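Local coordinates for Udp-n-acetylglucosamine pyrophosphorylase (Trypanosoma brucei, PDB 4BQH), which probably catalyses the formation of UDP-N-acetylglucosamine and diphosphate from UTP and N-acetylglucosamine 1-phosphate, at residues T378-A383 with L399-F404; S72-P77 with V320-S325; G313-V318 with V331-I336; V304-C309 with S358-S363. One frame throughout, in Å; residues are numbered along the deposited sequence.

Contact 1: T378-A383 with L399-F404; sequences TQYHAA and LEAFLF. With 9VU ((3S)-3-[2-(1,3-benzodioxol-5-yl)-2-oxidanylidene-ethyl]-4-bromanyl-5-methyl-3-oxidanyl-1H-indol-2-one), chain C.
With CG anti to the carbonyl carbon in both His381 (chi1 -64°) and Tyr380 (chi1 -76°), the two rings turn to different neighbours of 399-404. The imidazole of His381 crosses the Phe402 ring obliquely, and the CE2 edge of Phe402 comes over one imidazole face, 3.8 Å from ND1. This is an edge-to-face pair with planes 60° apart, and Phe404 CE1 completes the aromatic cluster 4.1 Å from His381 CE1. Glu400 O is gripped twice: the backbone N of His381 gives it a nearly straight bond of 2.8 Å, while His381 ND1, with that oxygen at the ring edge, adds a weak one of 3.4 Å. The return bond runs from Glu400 N to His381 O. Over one face of the Tyr380 ring sits Ala401 CB, a CH-pi contact 3.9 Å from the centroid. Ala382 and Leu399 share one face of the hairpin, where Leu399 CD2 packs on Ala382 CB. The phenol OH of Tyr380 lies 3.3 Å from 9VU CAV, and Ala401 N is 3.7 Å from 9VU CAX in the dioxole ring. The pairing is the open end of the antiparallel beta hairpin 381-387/394-400, where the chains supply part of the pocket of the inhibitor, described as allosteric.

Contact 2: S72-P77 with V320-S325; sequences SLAEPP and VFVRAS
Ala74 and Val322 carry the apolar side of this pairing: the methyl CB of Ala74 meets the isopropyl group of Val322, 3.8 Å from its CG2. The Val322 rotamer (chi1 -52°) puts CG2 between the backbone N and the carbonyl carbon; CB is as near to that methyl as CG2, and CG1 a little farther. Toward Ser325, Leu73 CB approaches Ala324 CB at 4.1 Å, while Leu73 CD1 reaches out to Ser325 OG at 3.6 Å. Glu75 and Arg323 project from the other side of the sheet, but the Glu75 chain bends at chi2 and leads away, its carboxylate making a weak, long ion pair with Arg339. Their backbones do the holding, Glu75 N to Arg323 O at 2.8 Å and Arg323 N to Glu75 O at 2.9 Å. Beyond them a water donates to Leu73 O and accepts from Ser325 N, bridging the chains where direct bonding has stopped. At the opposite end Pro77, which has no N-H to offer, lays CD 3.5 Å from Phe321 O. With 327-331 on the far side of 320-324, this makes the short 74-75 strand an outermost member of a small three-stranded antiparallel sheet.

Contact 3: G313-V318 with V331-I336; sequences GPDERV and VEYTEI
Tyr333 is set against a tightly folded piece of chain: residues 313-316 form a type I beta turn closed by Glu316 N to Gly313 O, and Arg317 then sits at the centre of an inverse gamma turn with a weak bond from Val318 N to Glu316 O. In the other segment the chain leaves Val331 and curls back, Glu335 N bonding to Glu332 O. No direct hydrogen bond joins the two segments; a water does, donating to Val318 O at 2.8 Å and to Val331 O at 3.0 Å.

The side chain of Tyr333 makes most of the contact. Its CG is anti to the backbone N (chi1 -171°), and the ring lies against the backbone of 315-317. Arg317 CA sits over one face, a CH-pi contact 4.2 Å from the ring centroid, and Glu316 O comes to 3.2 Å from Tyr333 CD1. The Arg317 side chain crosses the tyrosine at about a right angle, with CG 3.9 Å from Tyr333 CD2. That same CD2 also lies over the centre of the guanidinium, although the two planes are turned 55° apart. Farther out, Arg317 NH2 has Thr334 CG2 at its edge, 3.9 Å away. The phenol OH lies 3.4 Å from Asp315 CA, and its polar partner is Lys341, which hydrogen-bonds it while also forming a salt bridge with Asp315 OD1. One ammonium thus ties the ring's outer end to the turn. This is loop-on-loop packing at the surface, flanking the hairpin 320-324/327-331: a tyrosine laid over a beta turn and the inverse gamma turn after it.

Contact 4: V304-C309 with S358-S363; sequences VVVKTC and SSNLCS
Val305 and Leu361 form a hydrogen-bonded pair between strands 304-309 and 359-363, which run antiparallel at 172° with axes 4.8 Å apart. Their two bonds are Val305 N to Leu361 O at 2.9 Å and Leu361 N to Val305 O at 2.8 Å; Lys307 N adds a nearly straight one to Ser359 O. On the face of Val305 and Leu361 the CB atoms stand 4.4 Å apart, and Phe293 and Ala297 of helix 291-300 touch both side chains. Both strands belong to the large mixed sheet of the GT-A-type nucleotidyltransferase core, where 304-309 also pairs in parallel with 423-427 and 359-363 pairs antiparallel with 275-280. The other face carries Val304, whose CG2 meets Cys362 SG at 4.2 Å, and Val306, which lies alongside Asn360 with both side chains pointing the same way. Lys307 runs out extended past Ser359, its CD 3.7 Å from Ser359 OG, which chi1 of 178° sets anti to the backbone N. A water joins the ends of these two side chains, accepting from Lys307 NZ at 2.7 Å and lying 3.0 Å from Ser359 OG. Lys307 NZ also forms salt bridges with Glu433 and Asp290.

In the fold
Contact 4 lies deepest, its centre about 9 Å from the centre of the chain. From it, strand 304-309 runs into the loop of contact 3 and then into strand 320-324 of contact 2, whose Phe321 packs back on Thr308 (CD1 to CG2, 3.4 Å). Contacts 2 and 3, with centres 14 Å apart, meet where Val320 O lies 2.9 Å from Val331 N, a probable hydrogen bond. Contact 1 supplies Tyr380 and Ala401 to the inhibitor pocket. It touches contacts 3 and 4 but stays about 5 Å from contact 2 at the nearest atoms: Phe404 CZ reaches Glu332 OE2 of contact 3 at 3.7 Å, and Leu403 packs on Asn360 of contact 4, whose side chain is about 13 Å from the bound inhibitor.

Contact 1: T378-A383 with L399-F404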
loop_
_atom_site.group_PDB
_atom_site.type_symbol
_atom_site.label_atom_id
_atom_site.label_comp_id
_atom_site.label_asym_id
_atom_site.label_seq_id
_atom_site.Cartn_x
_atom_site.Cartn_y
_atom_site.Cartn_z
ATOM N N THR A 378 -8.367 21.154 -1.434
ATOM C CA THR A 378 -9.759 21.037 -1.008
ATOM C C THR A 378 -10.609 20.143 -1.882
ATOM O O THR A 378 -11.799 20.008 -1.605
ATOM C CB THR A 378 -10.455 22.420 -0.951
ATOM O OG1 THR A 378 -10.234 23.077 -2.192
ATOM C CG2 THR A 378 -9.889 23.266 0.180
ATOM N N GLN A 379 -10.004 19.517 -2.893
ATOM C CA GLN A 379 -10.740 18.663 -3.852
ATOM C C GLN A 379 -10.826 17.204 -3.418
ATOM O O GLN A 379 -10.315 16.289 -4.084
ATOM C CB GLN A 379 -10.140 18.826 -5.258
ATOM C CG GLN A 379 -10.241 20.276 -5.715
ATOM C CD GLN A 379 -9.913 20.481 -7.183
ATOM O OE1 GLN A 379 -9.408 19.578 -7.864
ATOM N NE2 GLN A 379 -10.200 21.681 -7.686
ATOM N N TYR A 380 -11.509 16.982 -2.299
ATOM C CA TYR A 380 -11.700 15.610 -1.817
ATOM C C TYR A 380 -12.889 14.978 -2.524
ATOM O O TYR A 380 -13.631 15.653 -3.264
ATOM C CB TYR A 380 -11.933 15.604 -0.292
ATOM C CG TYR A 380 -10.710 15.811 0.584
ATOM C CD1 TYR A 380 -9.859 16.912 0.405
ATOM C CD2 TYR A 380 -10.437 14.939 1.639
ATOM C CE1 TYR A 380 -8.769 17.132 1.244
ATOM C CE2 TYR A 380 -9.342 15.138 2.466
ATOM C CZ TYR A 380 -8.516 16.237 2.272
ATOM O OH TYR A 380 -7.444 16.460 3.096
ATOM N N HIS A 381 -13.066 13.679 -2.289
ATOM C CA HIS A 381 -14.165 12.917 -2.858
ATOM C C HIS A 381 -15.261 12.792 -1.825
ATOM O O HIS A 381 -15.067 12.172 -0.770
ATOM C CB HIS A 381 -13.660 11.537 -3.253
ATOM C CG HIS A 381 -12.612 11.561 -4.330
ATOM N ND1 HIS A 381 -11.307 11.838 -4.078
ATOM C CD2 HIS A 381 -12.703 11.304 -5.691
ATOM C CE1 HIS A 381 -10.603 11.783 -5.223
ATOM N NE2 HIS A 381 -11.452 11.453 -6.217
ATOM N N ALA A 382 -16.413 13.402 -2.102
ATOM C CA ALA A 382 -17.529 13.417 -1.151
ATOM C C ALA A 382 -18.525 12.331 -1.527
ATOM O O ALA A 382 -18.802 12.102 -2.725
ATOM C CB ALA A 382 -18.219 14.777 -1.182
ATOM N N ALA A 383 -19.062 11.647 -0.532
ATOM C CA ALA A 383 -20.088 10.642 -0.770
ATOM C C ALA A 383 -21.176 10.789 0.291
ATOM O O ALA A 383 -20.870 11.059 1.442
ATOM C CB ALA A 383 -19.490 9.233 -0.726
ATOM N N LEU A 399 -15.786 12.142 3.478
ATOM C CA LEU A 399 -14.825 12.774 2.581
ATOM C C LEU A 399 -13.598 11.909 2.496
ATOM O O LEU A 399 -13.104 11.463 3.517
ATOM C CB LEU A 399 -14.423 14.144 3.132
ATOM C CG LEU A 399 -15.568 15.160 3.168
ATOM C CD1 LEU A 399 -15.139 16.352 4.022
ATOM C CD2 LEU A 399 -15.934 15.623 1.763
ATOM N N GLU A 400 -13.083 11.691 1.289
ATOM C CA GLU A 400 -11.883 10.855 1.149
ATOM C C GLU A 400 -10.875 11.524 0.233
ATOM O O GLU A 400 -11.247 12.269 -0.667
ATOM C CB GLU A 400 -12.249 9.455 0.597
ATOM C CG GLU A 400 -13.052 8.605 1.593
ATOM C CD GLU A 400 -13.473 7.234 1.049
ATOM O OE1 GLU A 400 -13.432 7.006 -0.177
ATOM O OE2 GLU A 400 -13.884 6.372 1.859
ATOM N N ALA A 401 -9.593 11.253 0.465
ATOM C CA ALA A 401 -8.591 11.619 -0.525
ATOM C C ALA A 401 -7.600 10.479 -0.690
ATOM O O ALA A 401 -7.379 9.693 0.235
ATOM C CB ALA A 401 -7.871 12.920 -0.148
ATOM N N PHE A 402 -7.016 10.391 -1.886
ATOM C CA PHE A 402 -6.121 9.275 -2.243
ATOM C C PHE A 402 -4.781 9.796 -2.712
ATOM O O PHE A 402 -4.673 10.969 -3.105
ATOM C CB PHE A 402 -6.779 8.435 -3.346
ATOM C CG PHE A 402 -8.133 7.984 -2.962
ATOM C CD1 PHE A 402 -8.282 6.955 -2.030
ATOM C CD2 PHE A 402 -9.254 8.671 -3.402
ATOM C CE1 PHE A 402 -9.542 6.587 -1.594
ATOM C CE2 PHE A 402 -10.533 8.284 -2.982
ATOM C CZ PHE A 402 -10.671 7.243 -2.075
ATOM N N LEU A 403 -3.758 8.948 -2.652
ATOM C CA LEU A 403 -2.449 9.323 -3.124
ATOM C C LEU A 403 -2.563 9.953 -4.512
ATOM O O LEU A 403 -1.986 11.017 -4.750
ATOM C CB LEU A 403 -1.511 8.108 -3.129
ATOM C CG LEU A 403 -1.088 7.793 -1.690
ATOM C CD1 LEU A 403 -0.957 6.309 -1.448
ATOM C CD2 LEU A 403 0.214 8.496 -1.443
ATOM N N PHE A 404 -3.363 9.349 -5.391
ATOM C CA PHE A 404 -3.459 9.845 -6.779
ATOM C C PHE A 404 -4.007 11.259 -6.908
ATOM O O PHE A 404 -3.802 11.900 -7.924
ATOM C CB PHE A 404 -4.198 8.881 -7.742
ATOM C CG PHE A 404 -5.672 8.677 -7.437
ATOM C CD1 PHE A 404 -6.613 9.693 -7.681
ATOM C CD2 PHE A 404 -6.124 7.449 -6.933
ATOM C CE1 PHE A 404 -7.959 9.511 -7.393
ATOM C CE2 PHE A 404 -7.493 7.259 -6.669
ATOM C CZ PHE A 404 -8.402 8.283 -6.906
HETATM O OAN 9VU C . -6.373 19.059 8.238
HETATM C CAH 9VU C . -5.184 18.783 7.988
HETATM N NAG 9VU C . -4.186 18.927 8.863
HETATM C CAC 9VU C . -3.019 18.570 8.259
HETATM C CAB 9VU C . -1.780 18.585 8.761
HETATM C CAA 9VU C . -0.652 18.217 8.011
HETATM C CAF 9VU C . -0.854 17.837 6.679
HETATM C CAJ 9VU C . 0.269 17.456 5.868
HETATM C CAE 9VU C . -2.182 17.840 6.194
HETATM BR BRA 9VU C . -2.421 17.255 4.403
HETATM C CAD 9VU C . -3.244 18.197 6.968
HETATM C CAI 9VU C . -4.662 18.324 6.747
HETATM O OAL 9VU C . -4.915 19.368 5.803
HETATM C CAM 9VU C . -5.368 17.078 6.146
HETATM C CAO 9VU C . -5.405 15.867 7.100
HETATM O OAP 9VU C . -5.049 16.041 8.275
HETATM C CAQ 9VU C . -5.897 14.627 6.593
HETATM C CAV 9VU C . -6.046 14.374 5.227
HETATM C CAU 9VU C . -6.523 13.202 4.773
HETATM O OAY 9VU C . -6.715 12.799 3.483
HETATM C CAX 9VU C . -7.607 11.658 3.606
HETATM O OAW 9VU C . -7.287 11.127 4.898
HETATM C CAT 9VU C . -6.850 12.214 5.606
HETATM C CAS 9VU C . -6.719 12.375 6.933
HETATM C CAR 9VU C . -6.232 13.574 7.453
#

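Contact 2: S72-P77 with V320-S325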
loop_
_atom_site.group_PDB
_atom_site.type_symbol
_atom_site.label_atom_id
_atom_site.label_comp_id
_atom_site.label_asym_id
_atom_site.label_seq_id
_atom_site.Cartn_x
_atom_site.Cartn_y
_atom_site.Cartn_z
ATOM N N SER A 72 -14.110 15.174 -19.126
ATOM C CA SER A 72 -14.022 14.979 -20.567
ATOM C C SER A 72 -12.661 15.387 -21.105
ATOM O O SER A 72 -12.357 15.138 -22.282
ATOM C CB SER A 72 -15.140 15.740 -21.299
ATOM O OG SER A 72 -15.577 16.855 -20.537
ATOM N N LEU A 73 -11.842 16.004 -20.250
ATOM C CA LEU A 73 -10.491 16.389 -20.642
ATOM C C LEU A 73 -9.522 15.194 -20.590
ATOM O O LEU A 73 -8.398 15.286 -21.084
ATOM C CB LEU A 73 -9.964 17.520 -19.740
ATOM C CG LEU A 73 -10.701 18.862 -19.654
ATOM C CD1 LEU A 73 -10.106 19.717 -18.543
ATOM C CD2 LEU A 73 -10.655 19.592 -20.993
ATOM N N ALA A 74 -9.966 14.076 -20.011
ATOM C CA ALA A 74 -9.070 12.948 -19.712
ATOM C C ALA A 74 -8.611 12.244 -20.994
ATOM O O ALA A 74 -9.417 11.978 -21.889
ATOM C CB ALA A 74 -9.768 11.962 -18.765
ATOM N N GLU A 75 -7.311 11.981 -21.086
ATOM C CA GLU A 75 -6.748 11.185 -22.174
ATOM C C GLU A 75 -6.060 9.956 -21.594
ATOM O O GLU A 75 -5.517 10.010 -20.486
ATOM C CB GLU A 75 -5.712 11.987 -22.958
ATOM C CG GLU A 75 -6.286 13.209 -23.672
ATOM C CD GLU A 75 -7.198 12.850 -24.836
ATOM O OE1 GLU A 75 -7.162 11.694 -25.323
ATOM O OE2 GLU A 75 -7.974 13.731 -25.269
ATOM N N PRO A 76 -6.052 8.852 -22.349
ATOM C CA PRO A 76 -5.319 7.684 -21.879
ATOM C C PRO A 76 -3.806 7.875 -22.043
ATOM O O PRO A 76 -3.378 8.741 -22.831
ATOM C CB PRO A 76 -5.826 6.554 -22.799
ATOM C CG PRO A 76 -6.330 7.222 -24.022
ATOM C CD PRO A 76 -6.702 8.641 -23.661
ATOM N N PRO A 77 -2.993 7.081 -21.311
ATOM C CA PRO A 77 -1.571 7.002 -21.593
ATOM C C PRO A 77 -1.379 6.671 -23.077
ATOM O O PRO A 77 -2.099 5.823 -23.617
ATOM C CB PRO A 77 -1.115 5.811 -20.728
ATOM C CG PRO A 77 -2.066 5.823 -19.571
ATOM C CD PRO A 77 -3.383 6.208 -20.177
ATOM N N VAL A 320 -9.024 4.030 -13.454
ATOM C CA VAL A 320 -7.961 3.966 -14.475
ATOM C C VAL A 320 -7.173 5.254 -14.508
ATOM O O VAL A 320 -7.704 6.336 -14.197
ATOM C CB VAL A 320 -8.471 3.649 -15.898
ATOM C CG1 VAL A 320 -9.113 2.242 -15.936
ATOM C CG2 VAL A 320 -9.468 4.718 -16.356
ATOM N N PHE A 321 -5.876 5.125 -14.821
ATOM C CA PHE A 321 -5.031 6.321 -14.918
ATOM C C PHE A 321 -5.271 7.086 -16.200
ATOM O O PHE A 321 -5.426 6.494 -17.292
ATOM C CB PHE A 321 -3.555 5.976 -14.782
ATOM C CG PHE A 321 -3.121 5.851 -13.357
ATOM C CD1 PHE A 321 -3.244 4.646 -12.704
ATOM C CD2 PHE A 321 -2.651 6.963 -12.648
ATOM C CE1 PHE A 321 -2.890 4.527 -11.365
ATOM C CE2 PHE A 321 -2.267 6.852 -11.313
ATOM C CZ PHE A 321 -2.412 5.623 -10.673
ATOM N N VAL A 322 -5.320 8.409 -16.054
ATOM C CA VAL A 322 -5.536 9.316 -17.189
ATOM C C VAL A 322 -4.644 10.543 -17.012
ATOM O O VAL A 322 -4.186 10.836 -15.906
ATOM C CB VAL A 322 -7.008 9.795 -17.275
ATOM C CG1 VAL A 322 -7.984 8.615 -17.246
ATOM C CG2 VAL A 322 -7.347 10.753 -16.142
ATOM N N ARG A 323 -4.427 11.263 -18.109
ATOM C CA ARG A 323 -3.797 12.580 -18.040
ATOM C C ARG A 323 -4.790 13.606 -18.575
ATOM O O ARG A 323 -5.339 13.443 -19.671
ATOM C CB ARG A 323 -2.513 12.618 -18.864
ATOM C CG ARG A 323 -1.649 13.822 -18.504
ATOM C CD ARG A 323 -0.405 13.916 -19.362
ATOM N NE ARG A 323 -0.730 14.315 -20.724
ATOM C CZ ARG A 323 0.146 14.323 -21.724
ATOM N NH1 ARG A 323 1.398 13.942 -21.508
ATOM N NH2 ARG A 323 -0.237 14.693 -22.939
ATOM N N ALA A 324 -5.032 14.647 -17.797
ATOM C CA ALA A 324 -5.987 15.688 -18.187
ATOM C C ALA A 324 -5.306 17.028 -18.092
ATOM O O ALA A 324 -4.823 17.409 -17.023
ATOM C CB ALA A 324 -7.201 15.647 -17.285
ATOM N N SER A 325 -5.242 17.741 -19.219
ATOM C CA SER A 325 -4.533 19.027 -19.263
ATOM C C SER A 325 -3.116 18.901 -18.707
ATOM O O SER A 325 -2.636 19.759 -17.936
ATOM C CB SER A 325 -5.321 20.116 -18.526
ATOM O OG SER A 325 -6.592 20.316 -19.116
HETATM O O HOH W 1 -6.303 16.555 -21.603
#

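Contact 3: G313-V318 with V331-I336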
loop_
_atom_site.group_PDB
_atom_site.type_symbol
_atom_site.label_atom_id
_atom_site.label_comp_id
_atom_site.label_asym_id
_atom_site.label_seq_id
_atom_site.Cartn_x
_atom_site.Cartn_y
_atom_site.Cartn_z
ATOM N N GLY A 313 -11.940 -6.692 -17.885
ATOM C CA GLY A 313 -12.873 -6.509 -19.003
ATOM C C GLY A 313 -13.369 -5.077 -18.911
ATOM O O GLY A 313 -13.093 -4.403 -17.922
ATOM N N PRO A 314 -14.141 -4.621 -19.917
ATOM C CA PRO A 314 -14.580 -3.213 -19.975
ATOM C C PRO A 314 -15.367 -2.739 -18.756
ATOM O O PRO A 314 -15.252 -1.565 -18.374
ATOM C CB PRO A 314 -15.413 -3.151 -21.277
ATOM C CG PRO A 314 -15.804 -4.580 -21.543
ATOM C CD PRO A 314 -14.639 -5.400 -21.063
ATOM N N ASP A 315 -16.128 -3.639 -18.122
ATOM C CA ASP A 315 -16.975 -3.293 -16.991
ATOM C C ASP A 315 -16.357 -3.492 -15.612
ATOM O O ASP A 315 -17.044 -3.303 -14.589
ATOM C CB ASP A 315 -18.316 -4.058 -17.063
ATOM C CG ASP A 315 -19.132 -3.697 -18.291
ATOM O OD1 ASP A 315 -18.810 -2.694 -18.969
ATOM O OD2 ASP A 315 -20.125 -4.405 -18.565
ATOM N N GLU A 316 -15.064 -3.827 -15.546
ATOM C CA GLU A 316 -14.428 -3.948 -14.230
ATOM C C GLU A 316 -14.536 -2.647 -13.434
ATOM O O GLU A 316 -14.186 -1.572 -13.942
ATOM C CB GLU A 316 -12.964 -4.370 -14.326
ATOM C CG GLU A 316 -12.392 -4.722 -12.953
ATOM C CD GLU A 316 -10.894 -4.942 -12.942
ATOM O OE1 GLU A 316 -10.269 -4.877 -14.016
ATOM O OE2 GLU A 316 -10.351 -5.172 -11.836
ATOM N N ARG A 317 -15.019 -2.743 -12.200
ATOM C CA ARG A 317 -15.209 -1.547 -11.368
ATOM C C ARG A 317 -13.904 -1.148 -10.681
ATOM O O ARG A 317 -13.741 -1.357 -9.483
ATOM C CB ARG A 317 -16.293 -1.780 -10.313
ATOM C CG ARG A 317 -17.651 -2.175 -10.887
ATOM C CD ARG A 317 -18.656 -2.338 -9.746
ATOM N NE ARG A 317 -19.552 -1.181 -9.590
ATOM C CZ ARG A 317 -19.216 0.035 -9.136
ATOM N NH1 ARG A 317 -17.969 0.334 -8.775
ATOM N NH2 ARG A 317 -20.146 0.979 -9.057
ATOM N N VAL A 318 -12.986 -0.557 -11.444
ATOM C CA VAL A 318 -11.693 -0.136 -10.922
ATOM C C VAL A 318 -11.369 1.235 -11.546
ATOM O O VAL A 318 -11.886 1.569 -12.607
ATOM C CB VAL A 318 -10.610 -1.171 -11.283
ATOM C CG1 VAL A 318 -10.474 -1.306 -12.792
ATOM C CG2 VAL A 318 -9.260 -0.814 -10.670
ATOM N N VAL A 331 -9.444 8.210 -12.860
ATOM C CA VAL A 331 -10.891 8.388 -13.037
ATOM C C VAL A 331 -11.532 7.098 -12.576
ATOM O O VAL A 331 -11.250 6.028 -13.132
ATOM C CB VAL A 331 -11.271 8.676 -14.503
ATOM C CG1 VAL A 331 -12.789 8.581 -14.701
ATOM C CG2 VAL A 331 -10.767 10.063 -14.918
ATOM N N GLU A 332 -12.368 7.209 -11.545
ATOM C CA GLU A 332 -13.016 6.053 -10.921
ATOM C C GLU A 332 -14.138 5.530 -11.817
ATOM O O GLU A 332 -14.642 6.255 -12.678
ATOM C CB GLU A 332 -13.536 6.427 -9.511
ATOM C CG GLU A 332 -12.509 7.127 -8.603
ATOM C CD GLU A 332 -11.589 6.188 -7.816
ATOM O OE1 GLU A 332 -10.935 5.295 -8.408
ATOM O OE2 GLU A 332 -11.494 6.362 -6.578
ATOM N N TYR A 333 -14.528 4.268 -11.626
ATOM C CA TYR A 333 -15.500 3.643 -12.518
ATOM C C TYR A 333 -16.852 4.380 -12.547
ATOM O O TYR A 333 -17.501 4.423 -13.590
ATOM C CB TYR A 333 -15.716 2.158 -12.182
ATOM C CG TYR A 333 -16.553 1.420 -13.225
ATOM C CD1 TYR A 333 -15.996 1.030 -14.450
ATOM C CD2 TYR A 333 -17.905 1.111 -12.983
ATOM C CE1 TYR A 333 -16.752 0.353 -15.394
ATOM C CE2 TYR A 333 -18.671 0.435 -13.923
ATOM C CZ TYR A 333 -18.095 0.065 -15.125
ATOM O OH TYR A 333 -18.853 -0.610 -16.052
ATOM N N THR A 334 -17.250 4.954 -11.412
ATOM C CA THR A 334 -18.531 5.694 -11.307
ATOM C C THR A 334 -18.538 7.009 -12.101
ATOM O O THR A 334 -19.602 7.558 -12.397
ATOM C CB THR A 334 -18.887 6.009 -9.836
ATOM O OG1 THR A 334 -17.752 6.594 -9.188
ATOM C CG2 THR A 334 -19.323 4.741 -9.089
ATOM N N GLU A 335 -17.348 7.505 -12.443
ATOM C CA GLU A 335 -17.194 8.790 -13.128
ATOM C C GLU A 335 -16.809 8.694 -14.604
ATOM O O GLU A 335 -16.664 9.716 -15.267
ATOM C CB GLU A 335 -16.166 9.670 -12.395
ATOM C CG GLU A 335 -16.708 10.411 -11.180
ATOM N N ILE A 336 -16.626 7.488 -15.129
ATOM C CA ILE A 336 -16.098 7.360 -16.503
ATOM C C ILE A 336 -16.962 8.001 -17.603
ATOM O O ILE A 336 -18.187 8.097 -17.470
ATOM C CB ILE A 336 -15.812 5.902 -16.879
ATOM C CG1 ILE A 336 -17.022 5.016 -16.549
ATOM C CG2 ILE A 336 -14.518 5.438 -16.227
ATOM C CD1 ILE A 336 -16.792 3.547 -16.823
HETATM O O HOH W 2 -12.518 3.646 -14.413
#

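Contact 4: V304-C309 with S358-S363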
loop_
_atom_site.group_PDB
_atom_site.type_symbol
_atom_site.label_atom_id
_atom_site.label_comp_id
_atom_site.label_asym_id
_atom_site.label_seq_id
_atom_site.Cartn_x
_atom_site.Cartn_y
_atom_site.Cartn_z
ATOM N N VAL A 304 7.240 10.073 -9.015
ATOM C CA VAL A 304 6.139 9.113 -8.760
ATOM C C VAL A 304 6.169 8.034 -9.833
ATOM O O VAL A 304 6.185 8.366 -11.027
ATOM C CB VAL A 304 4.752 9.794 -8.798
ATOM C CG1 VAL A 304 3.634 8.727 -8.744
ATOM C CG2 VAL A 304 4.611 10.769 -7.636
ATOM N N VAL A 305 6.154 6.761 -9.421
ATOM C CA VAL A 305 5.874 5.662 -10.342
ATOM C C VAL A 305 4.667 4.923 -9.795
ATOM O O VAL A 305 4.616 4.640 -8.591
ATOM C CB VAL A 305 7.050 4.665 -10.467
ATOM C CG1 VAL A 305 6.748 3.657 -11.556
ATOM C CG2 VAL A 305 8.344 5.400 -10.820
ATOM N N VAL A 306 3.681 4.663 -10.662
ATOM C CA VAL A 306 2.529 3.856 -10.261
ATOM C C VAL A 306 2.566 2.508 -10.960
ATOM O O VAL A 306 2.959 2.390 -12.159
ATOM C CB VAL A 306 1.174 4.553 -10.539
ATOM C CG1 VAL A 306 1.120 5.889 -9.781
ATOM C CG2 VAL A 306 0.974 4.778 -12.036
ATOM N N LYS A 307 2.171 1.477 -10.217
ATOM C CA LYS A 307 1.924 0.193 -10.871
ATOM C C LYS A 307 0.467 0.081 -11.270
ATOM O O LYS A 307 -0.428 0.454 -10.513
ATOM C CB LYS A 307 2.253 -0.978 -9.944
ATOM C CG LYS A 307 3.722 -1.336 -9.969
ATOM C CD LYS A 307 3.920 -2.580 -9.103
ATOM C CE LYS A 307 5.372 -3.013 -9.143
ATOM N NZ LYS A 307 5.645 -4.046 -8.091
ATOM N N THR A 308 0.237 -0.469 -12.449
ATOM C CA THR A 308 -1.120 -0.593 -13.001
ATOM C C THR A 308 -1.228 -1.954 -13.661
ATOM O O THR A 308 -0.206 -2.574 -13.959
ATOM C CB THR A 308 -1.392 0.491 -14.054
ATOM O OG1 THR A 308 -0.392 0.427 -15.085
ATOM C CG2 THR A 308 -1.324 1.877 -13.395
ATOM N N CYS A 309 -2.455 -2.409 -13.892
ATOM C CA CYS A 309 -2.699 -3.683 -14.577
ATOM C C CYS A 309 -3.734 -3.467 -15.694
ATOM O O CYS A 309 -4.605 -2.607 -15.557
ATOM C CB CYS A 309 -3.274 -4.701 -13.569
ATOM S SG CYS A 309 -2.065 -5.151 -12.300
ATOM N N SER A 358 -3.289 0.559 -6.549
ATOM C CA SER A 358 -2.851 1.237 -5.319
ATOM C C SER A 358 -1.473 0.754 -4.876
ATOM O O SER A 358 -1.261 0.397 -3.710
ATOM C CB SER A 358 -3.880 1.094 -4.186
ATOM O OG SER A 358 -5.138 1.476 -4.685
ATOM N N SER A 359 -0.539 0.750 -5.815
ATOM C CA SER A 359 0.830 0.390 -5.521
ATOM C C SER A 359 1.713 1.485 -6.134
ATOM O O SER A 359 1.752 1.630 -7.359
ATOM C CB SER A 359 1.147 -0.960 -6.147
ATOM O OG SER A 359 2.500 -1.292 -5.899
ATOM N N ASN A 360 2.386 2.257 -5.283
ATOM C CA ASN A 360 3.101 3.462 -5.718
ATOM C C ASN A 360 4.516 3.506 -5.181
ATOM O O ASN A 360 4.813 2.951 -4.120
ATOM C CB ASN A 360 2.434 4.767 -5.240
ATOM C CG ASN A 360 0.954 4.871 -5.571
ATOM O OD1 ASN A 360 0.454 4.395 -6.604
ATOM N ND2 ASN A 360 0.260 5.577 -4.724
ATOM N N LEU A 361 5.386 4.183 -5.920
ATOM C CA LEU A 361 6.727 4.450 -5.417
ATOM C C LEU A 361 6.954 5.944 -5.560
ATOM O O LEU A 361 6.871 6.480 -6.661
ATOM C CB LEU A 361 7.748 3.640 -6.225
ATOM C CG LEU A 361 9.190 3.750 -5.748
ATOM C CD1 LEU A 361 9.382 3.049 -4.415
ATOM C CD2 LEU A 361 10.091 3.084 -6.753
ATOM N N CYS A 362 7.220 6.632 -4.453
ATOM C CA CYS A 362 7.348 8.075 -4.496
ATOM C C CYS A 362 8.698 8.503 -3.951
ATOM O O CYS A 362 9.177 7.918 -2.982
ATOM C CB CYS A 362 6.273 8.720 -3.633
ATOM S SG CYS A 362 4.603 8.353 -4.214
ATOM N N SER A 363 9.289 9.542 -4.550
ATOM C CA SER A 363 10.493 10.128 -3.963
ATOM C C SER A 363 10.158 10.764 -2.608
ATOM O O SER A 363 9.023 11.195 -2.348
ATOM C CB SER A 363 11.094 11.203 -4.883
ATOM O OG SER A 363 10.246 12.340 -4.953
HETATM O O HOH W 3 -1.113 2.142 -8.467
HETATM O O HOH W 4 4.527 -3.513 -5.642
#